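Local coordinates for protein mevalonate kinase (Staphylococcus aureus, PDB 2X7I) that probably phosphorylates mevalonate with ATP, as expected of a GHMP-family mevalonate kinase of the isoprenoid pathway, at residues A[96-100]-A[188-192]; A[27-33]-A[154-160]; A[15-21]-A[266-272]; A[226-230]-A[278-282]. All coordinates share one frame; numbering follows the deposited sequence.

Contact 1: A[96-100]-A[188-192]. Unlike the reference sequence in segment 188-192: His192 (reference Glu).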
loop_
_atom_site.group_PDB
_atom_site.type_symbol
_atom_site.label_atom_id
_atom_site.label_comp_id
_atom_site.label_asym_id
_atom_site.label_seq_id
_atom_site.Cartn_x
_atom_site.Cartn_y
_atom_site.Cartn_z
ATOM N N PRO A 96 -3.674 -7.507 -1.983
ATOM C CA PRO A 96 -3.153 -8.769 -1.485
ATOM C C PRO A 96 -2.485 -8.555 -0.135
ATOM O O PRO A 96 -2.040 -7.441 0.169
ATOM C CB PRO A 96 -2.113 -9.147 -2.540
ATOM C CG PRO A 96 -1.599 -7.866 -3.008
ATOM C CD PRO A 96 -2.772 -6.913 -2.985
ATOM N N PRO A 97 -2.423 -9.608 0.682
ATOM C CA PRO A 97 -1.748 -9.471 1.949
ATOM C C PRO A 97 -0.212 -9.529 1.806
ATOM O O PRO A 97 0.311 -10.239 0.926
ATOM C CB PRO A 97 -2.266 -10.671 2.730
ATOM C CG PRO A 97 -2.523 -11.711 1.664
ATOM C CD PRO A 97 -2.928 -10.971 0.453
ATOM N N SER A 98 0.468 -8.759 2.659
ATOM C CA SER A 98 1.903 -8.879 2.923
ATOM C C SER A 98 2.809 -8.499 1.749
ATOM O O SER A 98 3.940 -8.980 1.667
ATOM C CB SER A 98 2.239 -10.297 3.417
ATOM O OG SER A 98 1.474 -10.613 4.569
ATOM N N ARG A 99 2.317 -7.635 0.867
ATOM C CA ARG A 99 3.085 -7.139 -0.271
ATOM C C ARG A 99 3.510 -5.676 -0.087
ATOM O O ARG A 99 3.994 -5.051 -1.026
ATOM C CB ARG A 99 2.254 -7.242 -1.557
ATOM C CG ARG A 99 1.660 -8.615 -1.851
ATOM C CD ARG A 99 2.681 -9.736 -1.883
ATOM N NE ARG A 99 3.734 -9.513 -2.881
ATOM C CZ ARG A 99 4.436 -10.470 -3.490
ATOM N NH1 ARG A 99 4.210 -11.751 -3.246
ATOM N NH2 ARG A 99 5.368 -10.133 -4.370
ATOM N N GLY A 100 3.306 -5.128 1.107
ATOM C CA GLY A 100 3.672 -3.742 1.391
ATOM C C GLY A 100 2.689 -2.718 0.848
ATOM O O GLY A 100 3.014 -1.544 0.761
ATOM N N ARG A 188 2.271 -18.713 1.589
ATOM C CA ARG A 188 3.134 -17.570 1.910
ATOM C C ARG A 188 3.662 -16.906 0.648
ATOM O O ARG A 188 3.929 -17.560 -0.362
ATOM C CB ARG A 188 4.287 -17.979 2.835
ATOM C CG ARG A 188 3.844 -18.692 4.119
ATOM C CD ARG A 188 2.503 -18.165 4.655
ATOM N NE ARG A 188 2.216 -18.627 6.014
ATOM C CZ ARG A 188 2.398 -17.913 7.127
ATOM N NH1 ARG A 188 2.876 -16.667 7.085
ATOM N NH2 ARG A 188 2.096 -18.458 8.303
ATOM N N GLN A 189 3.814 -15.589 0.737
ATOM C CA GLN A 189 4.081 -14.743 -0.419
ATOM C C GLN A 189 5.502 -14.914 -0.941
ATOM O O GLN A 189 6.434 -15.148 -0.170
ATOM C CB GLN A 189 3.839 -13.275 -0.048
ATOM C CG GLN A 189 2.402 -12.951 0.361
ATOM C CD GLN A 189 1.389 -13.266 -0.724
ATOM O OE1 GLN A 189 1.643 -13.052 -1.909
ATOM N NE2 GLN A 189 0.233 -13.776 -0.321
ATOM N N ALA A 190 5.662 -14.787 -2.256
ATOM C CA ALA A 190 6.975 -14.880 -2.886
ATOM C C ALA A 190 7.751 -13.582 -2.685
ATOM O O ALA A 190 7.956 -12.816 -3.627
ATOM C CB ALA A 190 6.835 -15.198 -4.369
ATOM N N VAL A 191 8.173 -13.351 -1.443
ATOM C CA VAL A 191 9.022 -12.217 -1.088
ATOM C C VAL A 191 10.400 -12.735 -0.691
ATOM O O VAL A 191 10.585 -13.937 -0.498
ATOM C CB VAL A 191 8.429 -11.377 0.067
ATOM C CG1 VAL A 191 7.157 -10.686 -0.382
ATOM C CG2 VAL A 191 8.180 -12.236 1.297
ATOM N N HIS A 192 11.358 -11.817 -0.568
ATOM C CA HIS A 192 12.759 -12.169 -0.342
ATOM C C HIS A 192 13.282 -11.517 0.929
ATOM O O HIS A 192 13.534 -12.196 1.922
ATOM C CB HIS A 192 13.603 -11.741 -1.548
ATOM C CG HIS A 192 12.933 -11.983 -2.868
ATOM N ND1 HIS A 192 12.414 -10.965 -3.639
ATOM C CD2 HIS A 192 12.678 -13.131 -3.542
ATOM C CE1 HIS A 192 11.881 -11.473 -4.736
ATOM N NE2 HIS A 192 12.027 -12.786 -4.702
#
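The guanidinium of Arg99 is overlapped by Val191, whose CG1 methyl sits over the middle of one face, 4.1 Å from Arg99 CZ. The edge of the same group belongs to Gln189. Arg99 NH1 donates to Gln189 OE1 over 3.2 Å, on a lone pair in the plane of the amide carbonyl and 14° out of the guanidinium plane. The N-H...O angle is 156°, and the flat groups stand almost upright on each other, 80° apart. Bends at both chi2 and chi3 fold the arginine chain back, so that its methylene CD also runs against the amide, 3.5 Å from Gln189 OE1.

On the far end of the amide, Gln189 NE2 comes within 4.0 Å of Pro97 CG, the two side chains running roughly perpendicular. Gln189 CG rests 3.5 Å from the carbonyl Pro97 O, and Ser98 CB adds a looser contact to the same methylene. Ala190, the centre of an inverse gamma turn, lies beside the guanidinium.

Outside the two segments, Arg99 NE forms a salt bridge with Asp180 and a hydrogen bond to Gly274 O, while NH2 reaches Thr181 OG1. Segment 96-100 leads into the glycine- and serine-rich loop that binds nucleotide phosphates in GHMP kinases; here Ser98 N and Gly100 N hold a citrate. With its polar atoms so widely engaged and Asp180 alongside, Arg99 is probably charged and fixed in rotation, and ties this loop to the chain around segment 188-192.

Contact 2: A[27-33]-A[154-160]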
loop_
_atom_site.group_PDB
_atom_site.type_symbol
_atom_site.label_atom_id
_atom_site.label_comp_id
_atom_site.label_asym_id
_atom_site.label_seq_id
_atom_site.Cartn_x
_atom_site.Cartn_y
_atom_site.Cartn_z
ATOM N N GLU A 27 14.585 6.069 9.437
ATOM C CA GLU A 27 15.065 5.337 8.271
ATOM C C GLU A 27 14.519 6.022 7.003
ATOM O O GLU A 27 13.380 6.492 7.008
ATOM C CB GLU A 27 14.571 3.891 8.340
ATOM C CG GLU A 27 14.987 3.137 9.620
ATOM C CD GLU A 27 14.294 1.785 9.796
ATOM O OE1 GLU A 27 13.179 1.594 9.288
ATOM O OE2 GLU A 27 14.854 0.911 10.474
ATOM N N PRO A 28 15.309 6.071 5.914
ATOM C CA PRO A 28 14.829 6.761 4.706
ATOM C C PRO A 28 13.734 6.028 3.917
ATOM O O PRO A 28 13.794 4.810 3.735
ATOM C CB PRO A 28 16.092 6.894 3.842
ATOM C CG PRO A 28 17.212 6.506 4.705
ATOM C CD PRO A 28 16.678 5.571 5.727
ATOM N N ALA A 29 12.749 6.789 3.450
ATOM C CA ALA A 29 11.658 6.248 2.663
ATOM C C ALA A 29 10.850 7.352 1.962
ATOM O O ALA A 29 10.779 8.486 2.434
ATOM C CB ALA A 29 10.735 5.407 3.554
ATOM N N ILE A 30 10.240 6.996 0.833
ATOM C CA ILE A 30 9.205 7.814 0.228
ATOM C C ILE A 30 7.949 6.972 -0.002
ATOM O O ILE A 30 7.937 6.070 -0.838
ATOM C CB ILE A 30 9.672 8.442 -1.096
ATOM C CG1 ILE A 30 10.812 9.430 -0.819
ATOM C CG2 ILE A 30 8.491 9.116 -1.802
ATOM C CD1 ILE A 30 10.819 10.649 -1.701
ATOM N N ALA A 31 6.898 7.283 0.753
ATOM C CA ALA A 31 5.615 6.609 0.624
ATOM C C ALA A 31 4.637 7.537 -0.094
ATOM O O ALA A 31 4.696 8.757 0.080
ATOM C CB ALA A 31 5.086 6.247 1.980
ATOM N N VAL A 32 3.753 6.961 -0.906
ATOM C CA VAL A 32 2.706 7.720 -1.586
ATOM C C VAL A 32 1.409 6.930 -1.536
ATOM O O VAL A 32 1.449 5.699 -1.429
ATOM C CB VAL A 32 3.043 8.006 -3.085
ATOM C CG1 VAL A 32 4.302 8.826 -3.202
ATOM C CG2 VAL A 32 3.159 6.701 -3.879
ATOM N N PRO A 33 0.260 7.621 -1.640
ATOM C CA PRO A 33 -1.019 6.926 -1.702
ATOM C C PRO A 33 -1.078 5.974 -2.888
ATOM O O PRO A 33 -0.555 6.293 -3.946
ATOM C CB PRO A 33 -2.038 8.061 -1.889
ATOM C CG PRO A 33 -1.357 9.287 -1.478
ATOM C CD PRO A 33 0.093 9.083 -1.742
ATOM N N GLY A 154 -3.520 11.725 2.150
ATOM C CA GLY A 154 -3.545 11.645 0.686
ATOM C C GLY A 154 -2.337 12.320 0.039
ATOM O O GLY A 154 -2.384 12.722 -1.132
ATOM N N LYS A 155 -1.255 12.446 0.804
ATOM C CA LYS A 155 -0.041 13.109 0.338
ATOM C C LYS A 155 1.186 12.211 0.530
ATOM O O LYS A 155 1.162 11.294 1.370
ATOM C CB LYS A 155 0.137 14.413 1.096
ATOM C CG LYS A 155 -0.912 15.463 0.751
ATOM C CD LYS A 155 -1.044 16.500 1.862
ATOM C CE LYS A 155 -1.930 17.669 1.441
ATOM N NZ LYS A 155 -3.191 17.190 0.802
ATOM N N PRO A 156 2.264 12.458 -0.248
ATOM C CA PRO A 156 3.480 11.694 -0.020
ATOM C C PRO A 156 4.097 12.036 1.329
ATOM O O PRO A 156 3.978 13.166 1.782
ATOM C CB PRO A 156 4.410 12.132 -1.169
ATOM C CG PRO A 156 3.577 12.840 -2.135
ATOM C CD PRO A 156 2.433 13.414 -1.355
ATOM N N VAL A 157 4.726 11.054 1.964
ATOM C CA VAL A 157 5.461 11.248 3.208
ATOM C C VAL A 157 6.917 10.847 2.972
ATOM O O VAL A 157 7.190 9.783 2.430
ATOM C CB VAL A 157 4.887 10.387 4.347
ATOM C CG1 VAL A 157 5.792 10.461 5.584
ATOM C CG2 VAL A 157 3.459 10.815 4.677
ATOM N N TRP A 158 7.833 11.715 3.384
ATOM C CA TRP A 158 9.251 11.568 3.122
ATOM C C TRP A 158 9.969 11.462 4.462
ATOM O O TRP A 158 9.845 12.370 5.289
ATOM C CB TRP A 158 9.742 12.790 2.326
ATOM C CG TRP A 158 11.236 12.977 2.285
ATOM C CD1 TRP A 158 12.180 12.007 2.103
ATOM C CD2 TRP A 158 11.951 14.216 2.409
ATOM N NE1 TRP A 158 13.442 12.565 2.125
ATOM C CE2 TRP A 158 13.328 13.916 2.314
ATOM C CE3 TRP A 158 11.562 15.547 2.607
ATOM C CZ2 TRP A 158 14.323 14.907 2.394
ATOM C CZ3 TRP A 158 12.550 16.531 2.694
ATOM C CH2 TRP A 158 13.915 16.204 2.583
ATOM N N PHE A 159 10.684 10.349 4.680
ATOM C CA PHE A 159 11.571 10.168 5.843
ATOM C C PHE A 159 13.024 10.345 5.409
ATOM O O PHE A 159 13.418 9.816 4.375
ATOM C CB PHE A 159 11.435 8.744 6.416
ATOM C CG PHE A 159 10.188 8.494 7.266
ATOM C CD1 PHE A 159 9.120 9.391 7.307
ATOM C CD2 PHE A 159 10.094 7.319 8.007
ATOM C CE1 PHE A 159 7.993 9.117 8.085
ATOM C CE2 PHE A 159 8.975 7.038 8.775
ATOM C CZ PHE A 159 7.917 7.938 8.819
ATOM N N GLN A 160 13.828 11.051 6.209
ATOM C CA GLN A 160 15.275 11.174 5.965
ATOM C C GLN A 160 16.025 11.510 7.248
ATOM O O GLN A 160 15.673 12.484 7.921
ATOM C CB GLN A 160 15.564 12.302 4.975
ATOM C CG GLN A 160 16.945 12.239 4.330
ATOM C CD GLN A 160 16.997 11.267 3.161
ATOM O OE1 GLN A 160 16.077 11.214 2.346
ATOM N NE2 GLN A 160 18.071 10.491 3.079
#
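Four backbone hydrogen bonds join Ala29 and Ala31 to Phe159 and Val157. Each residue of these pairs both gives and accepts: Phe159 N reaches Ala29 O over 2.9 Å, and Ala31 N reaches Val157 O over 3.0 Å. The return bond from Ala29 N to Phe159 O is the longest of the four, at 3.2 Å. Between these hydrogen-bonded pairs lies the non-hydrogen-bonded pair of Ile30 and Trp158.

CA-H...O contacts supplement the bonds, among them Pro156 CA to Ala31 O at 3.2 Å and Pro28 CA to Phe159 O at 3.4 Å.

Apolar contacts follow the two faces. Ile30 CG1 meets Trp158 CD1 at 4.1 Å, on the face that helix 203-222 covers. The indole is held in place along its own strand, because Trp158 NE1 donates in the ring plane to a lone pair of Gln160 OE1, 3.0 Å away. Ala29, Ala31, Val157 and Phe159 share the other face, where Ala31, Val157 and Phe159 touch helix 145-153. Further along, Val32 CG1 touches Pro156 CB, and Pro33 CG lies 3.5 Å from Gly154 C, where the chain leaves that helix with positive phi.

The strands run antiparallel, their axes 171° apart, a pairing of neighbouring strands within the mixed sheet of the N-terminal S5-like domain of GHMP kinases.

Contact 3: A[15-21]-A[266-272]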
loop_
_atom_site.group_PDB
_atom_site.type_symbol
_atom_site.label_atom_id
_atom_site.label_comp_id
_atom_site.label_asym_id
_atom_site.label_seq_id
_atom_site.Cartn_x
_atom_site.Cartn_y
_atom_site.Cartn_z
ATOM N N ILE A 15 2.146 2.851 -1.296
ATOM C CA ILE A 15 3.370 2.222 -1.796
ATOM C C ILE A 15 4.587 2.961 -1.277
ATOM O O ILE A 15 4.614 4.185 -1.251
ATOM C CB ILE A 15 3.420 2.176 -3.347
ATOM C CG1 ILE A 15 2.167 1.482 -3.891
ATOM C CG2 ILE A 15 4.698 1.465 -3.823
ATOM C CD1 ILE A 15 2.399 0.618 -5.116
ATOM N N ILE A 16 5.581 2.198 -0.830
ATOM C CA ILE A 16 6.897 2.737 -0.543
ATOM C C ILE A 16 7.623 2.697 -1.876
ATOM O O ILE A 16 8.045 1.632 -2.326
ATOM C CB ILE A 16 7.661 1.893 0.507
ATOM C CG1 ILE A 16 6.875 1.774 1.825
ATOM C CG2 ILE A 16 9.023 2.499 0.780
ATOM C CD1 ILE A 16 6.545 3.105 2.488
ATOM N N LEU A 17 7.719 3.849 -2.535
ATOM C CA LEU A 17 8.398 3.937 -3.824
ATOM C C LEU A 17 9.863 3.547 -3.690
ATOM O O LEU A 17 10.388 2.782 -4.500
ATOM C CB LEU A 17 8.309 5.353 -4.375
ATOM C CG LEU A 17 6.959 5.806 -4.936
ATOM C CD1 LEU A 17 7.134 7.197 -5.526
ATOM C CD2 LEU A 17 6.421 4.852 -5.984
ATOM N N ILE A 18 10.512 4.094 -2.662
ATOM C CA ILE A 18 11.909 3.808 -2.350
ATOM C C ILE A 18 12.000 3.766 -0.841
ATOM O O ILE A 18 11.421 4.618 -0.160
ATOM C CB ILE A 18 12.856 4.910 -2.836
ATOM C CG1 ILE A 18 12.580 5.288 -4.282
ATOM C CG2 ILE A 18 14.312 4.482 -2.705
ATOM C CD1 ILE A 18 12.978 6.724 -4.597
ATOM N N GLY A 19 12.729 2.783 -0.324
ATOM C CA GLY A 19 12.873 2.600 1.113
ATOM C C GLY A 19 12.524 1.186 1.514
ATOM O O GLY A 19 11.935 0.440 0.732
ATOM N N GLU A 20 12.891 0.819 2.737
ATOM C CA GLU A 20 12.672 -0.532 3.229
ATOM C C GLU A 20 11.223 -0.810 3.608
ATOM O O GLU A 20 10.411 0.090 3.773
ATOM C CB GLU A 20 13.618 -0.863 4.404
ATOM C CG GLU A 20 13.367 -0.108 5.711
ATOM C CD GLU A 20 14.600 -0.100 6.630
ATOM O OE1 GLU A 20 14.865 -1.128 7.301
ATOM O OE2 GLU A 20 15.309 0.934 6.658
ATOM N N HIS A 21 10.926 -2.098 3.711
ATOM C CA HIS A 21 9.639 -2.586 4.165
ATOM C C HIS A 21 9.385 -2.194 5.624
ATOM O O HIS A 21 10.290 -2.213 6.443
ATOM C CB HIS A 21 9.619 -4.118 4.006
ATOM C CG HIS A 21 8.423 -4.777 4.611
ATOM N ND1 HIS A 21 8.471 -5.430 5.824
ATOM C CD2 HIS A 21 7.152 -4.906 4.165
ATOM C CE1 HIS A 21 7.277 -5.923 6.107
ATOM N NE2 HIS A 21 6.459 -5.622 5.116
ATOM N N LYS A 266 11.880 -1.324 -10.478
ATOM C CA LYS A 266 12.507 -1.683 -9.202
ATOM C C LYS A 266 11.565 -2.497 -8.333
ATOM O O LYS A 266 10.367 -2.564 -8.580
ATOM C CB LYS A 266 12.962 -0.441 -8.424
ATOM C CG LYS A 266 11.839 0.383 -7.760
ATOM C CD LYS A 266 12.390 1.569 -6.977
ATOM C CE LYS A 266 13.062 1.167 -5.654
ATOM N NZ LYS A 266 12.100 0.687 -4.623
ATOM N N LEU A 267 12.126 -3.123 -7.311
ATOM C CA LEU A 267 11.354 -3.837 -6.309
ATOM C C LEU A 267 11.121 -2.908 -5.129
ATOM O O LEU A 267 11.928 -2.021 -4.853
ATOM C CB LEU A 267 12.118 -5.073 -5.847
ATOM C CG LEU A 267 12.486 -6.097 -6.925
ATOM C CD1 LEU A 267 13.310 -7.234 -6.322
ATOM C CD2 LEU A 267 11.240 -6.640 -7.614
ATOM N N THR A 268 10.017 -3.111 -4.426
ATOM C CA THR A 268 9.753 -2.348 -3.213
ATOM C C THR A 268 10.519 -2.938 -2.045
ATOM O O THR A 268 11.031 -4.053 -2.129
ATOM C CB THR A 268 8.253 -2.333 -2.872
ATOM O OG1 THR A 268 7.786 -3.675 -2.660
ATOM C CG2 THR A 268 7.473 -1.679 -3.992
ATOM N N GLY A 269 10.613 -2.179 -0.959
ATOM C CA GLY A 269 11.115 -2.709 0.315
ATOM C C GLY A 269 12.590 -3.038 0.328
ATOM O O GLY A 269 13.017 -4.001 0.966
ATOM N N ALA A 270 13.374 -2.230 -0.382
ATOM C CA ALA A 270 14.823 -2.399 -0.453
ATOM C C ALA A 270 15.198 -3.792 -0.950
ATOM O O ALA A 270 16.123 -4.406 -0.436
ATOM C CB ALA A 270 15.462 -2.109 0.913
ATOM N N GLY A 271 14.467 -4.298 -1.942
ATOM C CA GLY A 271 14.721 -5.651 -2.465
ATOM C C GLY A 271 13.861 -6.776 -1.902
ATOM O O GLY A 271 14.013 -7.922 -2.310
ATOM N N ARG A 272 12.960 -6.468 -0.966
ATOM C CA ARG A 272 11.994 -7.464 -0.473
ATOM C C ARG A 272 11.060 -7.931 -1.603
ATOM O O ARG A 272 10.768 -9.117 -1.720
ATOM C CB ARG A 272 11.185 -6.917 0.714
ATOM C CG ARG A 272 10.145 -7.897 1.279
ATOM C CD ARG A 272 9.509 -7.362 2.540
ATOM N NE ARG A 272 8.474 -8.256 3.070
ATOM C CZ ARG A 272 7.214 -8.316 2.640
ATOM N NH1 ARG A 272 6.779 -7.541 1.655
ATOM N NH2 ARG A 272 6.375 -9.164 3.205
HETATM O O HOH W 1 10.500 0.491 -1.736
HETATM O O HOH W 2 14.100 0.494 -2.141
HETATM O O HOH W 3 13.139 -4.267 3.624
#
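His21 and Arg272 stack at one end of a contact that brings together two sequence motifs characteristic of the GHMP kinases, the N-terminal motif in segment 15-21 and the glycine-rich Thr-Gly-Ala-Gly loop of segment 266-272. The guanidinium lies flat on the imidazole, centres 3.9 Å apart and planes 15° apart, with Arg272 NE over the middle of the ring. Side-chain torsions on both residues set this up: His21 CG is anti to its backbone N (chi1 172°), and the arginine chain runs straight from CG to NE, laying CD against the ring, 3.5 Å from His21 CG. Ser98 O takes a hydrogen bond from Arg272 NH2, which helps to hold the guanidinium against the ring. A citrate, probably from the crystallisation liquor, lies beside His21 and may mark a pocket.

Lys266 secures the other end. Its chain bends at chi3 and chi4 and returns NZ to its own strand end, where it donates to Leu267 O as well as to Leu17 O, both at 2.7 Å. The ammonium thus bridges the end of strand 264-267 and the corner that the chain turns at Leu17 and Ile18, and a further bond runs to a water that also accepts from Gly19 N.

Between the two ends the backbones come very close. Gly269, the first residue of a type I' turn that runs to Arg272, has its CA 3.3 Å from Gly19 O. A second water cements this crossing: it accepts from Gly269 N at 2.8 Å and donates to both Ile16 O and Gly19 O.

Contact 4: A[226-230]-A[278-282]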
loop_
_atom_site.group_PDB
_atom_site.type_symbol
_atom_site.label_atom_id
_atom_site.label_comp_id
_atom_site.label_asym_id
_atom_site.label_seq_id
_atom_site.Cartn_x
_atom_site.Cartn_y
_atom_site.Cartn_z
ATOM N N PHE A 226 9.459 13.308 -13.823
ATOM C CA PHE A 226 9.225 11.889 -14.065
ATOM C C PHE A 226 10.466 11.159 -14.601
ATOM O O PHE A 226 10.777 10.062 -14.145
ATOM C CB PHE A 226 8.053 11.739 -15.041
ATOM C CG PHE A 226 7.637 10.317 -15.288
ATOM C CD1 PHE A 226 7.158 9.529 -14.252
ATOM C CD2 PHE A 226 7.702 9.773 -16.567
ATOM C CE1 PHE A 226 6.761 8.223 -14.479
ATOM C CE2 PHE A 226 7.308 8.456 -16.800
ATOM C CZ PHE A 226 6.837 7.685 -15.758
ATOM N N GLU A 227 11.151 11.757 -15.571
ATOM C CA GLU A 227 12.409 11.211 -16.102
ATOM C C GLU A 227 13.462 10.954 -15.011
ATOM O O GLU A 227 14.125 9.907 -15.007
ATOM C CB GLU A 227 12.990 12.103 -17.219
ATOM C CG GLU A 227 13.105 13.630 -16.915
ATOM C CD GLU A 227 14.478 14.089 -16.398
ATOM O OE1 GLU A 227 14.766 15.308 -16.495
ATOM O OE2 GLU A 227 15.266 13.254 -15.905
ATOM N N ALA A 228 13.606 11.900 -14.088
ATOM C CA ALA A 228 14.577 11.758 -13.004
ATOM C C ALA A 228 14.178 10.638 -12.042
ATOM O O ALA A 228 15.035 9.906 -11.551
ATOM C CB ALA A 228 14.742 13.060 -12.262
ATOM N N LEU A 229 12.883 10.497 -11.771
ATOM C CA LEU A 229 12.409 9.375 -10.958
ATOM C C LEU A 229 12.683 8.046 -11.665
ATOM O O LEU A 229 13.002 7.056 -11.015
ATOM C CB LEU A 229 10.915 9.504 -10.625
ATOM C CG LEU A 229 10.411 8.525 -9.555
ATOM C CD1 LEU A 229 11.117 8.729 -8.212
ATOM C CD2 LEU A 229 8.906 8.627 -9.386
ATOM N N ALA A 230 12.559 8.025 -12.987
ATOM C CA ALA A 230 12.939 6.854 -13.779
ATOM C C ALA A 230 14.431 6.505 -13.588
ATOM O O ALA A 230 14.786 5.356 -13.317
ATOM C CB ALA A 230 12.628 7.096 -15.258
ATOM N N LEU A 278 6.900 -0.611 -12.235
ATOM C CA LEU A 278 7.411 -0.252 -13.566
ATOM C C LEU A 278 6.836 1.092 -13.995
ATOM O O LEU A 278 5.646 1.340 -13.823
ATOM C CB LEU A 278 7.047 -1.317 -14.615
ATOM C CG LEU A 278 7.518 -2.750 -14.322
ATOM C CD1 LEU A 278 6.925 -3.751 -15.320
ATOM C CD2 LEU A 278 9.028 -2.820 -14.325
ATOM N N LEU A 279 7.684 1.946 -14.561
ATOM C CA LEU A 279 7.283 3.284 -14.952
ATOM C C LEU A 279 7.024 3.346 -16.452
ATOM O O LEU A 279 7.836 2.886 -17.251
ATOM C CB LEU A 279 8.353 4.303 -14.547
ATOM C CG LEU A 279 8.607 4.488 -13.045
ATOM C CD1 LEU A 279 9.485 5.709 -12.807
ATOM C CD2 LEU A 279 7.303 4.623 -12.256
ATOM N N ALA A 280 5.872 3.901 -16.817
ATOM C CA ALA A 280 5.470 4.056 -18.213
ATOM C C ALA A 280 5.069 5.500 -18.421
ATOM O O ALA A 280 4.586 6.146 -17.494
ATOM C CB ALA A 280 4.314 3.145 -18.535
ATOM N N LYS A 281 5.274 5.995 -19.637
ATOM C CA LYS A 281 5.006 7.390 -19.967
ATOM C C LYS A 281 3.512 7.684 -20.135
ATOM O O LYS A 281 3.064 8.793 -19.830
ATOM C CB LYS A 281 5.749 7.789 -21.251
ATOM C CG LYS A 281 7.267 7.680 -21.146
ATOM C CD LYS A 281 7.961 8.059 -22.466
ATOM C CE LYS A 281 9.442 8.378 -22.267
ATOM N NZ LYS A 281 10.047 9.000 -23.501
ATOM N N ASP A 282 2.753 6.709 -20.641
ATOM C CA ASP A 282 1.335 6.926 -20.954
ATOM C C ASP A 282 0.495 5.691 -20.673
ATOM O O ASP A 282 1.038 4.607 -20.413
ATOM C CB ASP A 282 1.157 7.399 -22.411
ATOM C CG ASP A 282 1.632 6.376 -23.444
ATOM O OD1 ASP A 282 1.618 5.160 -23.167
ATOM O OD2 ASP A 282 2.003 6.800 -24.559
#
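Phe226 and Leu279 lie side by side and head in opposite senses, the phenyl reaching from its helix toward the strand and the leucine from the strand toward the helix. Their flanks meet where Phe226 CZ comes within 3.9 Å of Leu279 CB, and Phe226 CE1 lies 4.1 Å from Leu279 CD1. The ring is thrown out of the first turn of its helix because CG is anti to the backbone N (chi1 -175°). It passes the leucine and ends over the backbone beyond, with CZ 3.2 Å from Ala280 O in an oblique approach. The neighbouring ring atom, Phe226 CE2, is 4.1 Å from Lys281 CA, so the phenyl spans the place where the strand gives way to the loop.

Leu279 in turn drives its CD1 methyl against the helix backbone one turn later. That methyl is 3.8 Å from Ala230 CA and 4.2 Å from Ala230 CB, and the small alanine side chain lets it come this near. Leu229 CG borders the same methyl at 4.4 Å.

This is a helix packed on the antiparallel sheet of the C-terminal GHMP domain, whose strand order, 2-3-1-4, is that of a ferredoxin-like fold. The helix segment runs at 152° to strand 278-280, nearly antiparallel, with the axes 9.8 Å apart. Ile263, in the loop before strand 264-267, touches both Phe226 and Ala230 on this side of the sheet. Leu278 and Ala280, alternating with Leu279 along the strand, pack instead on helix 283-295, for which Asp282 supplies the N-cap.

How the contacts relate
From the N terminus, the chain first passes segment 15-21, which opens the long loop that contact 3 closes only at 266-272. Contacts 1 and 2 both lie within that loop and cross each other: segment 27-33 opens contact 2, 96-100 opens contact 1, and 154-160 and 188-192 then close them in that order. Contact 4 opens at 226-230 and closes at 278-282, crossing contact 3 and following the other two in series. Contact 2 stays within the N-terminal sheet and shares strand pairing with contact 3. Contacts 1 and 3 meet through Arg272 and link that sheet's loops to the C-terminal domain, within which contact 4 joins helix to sheet.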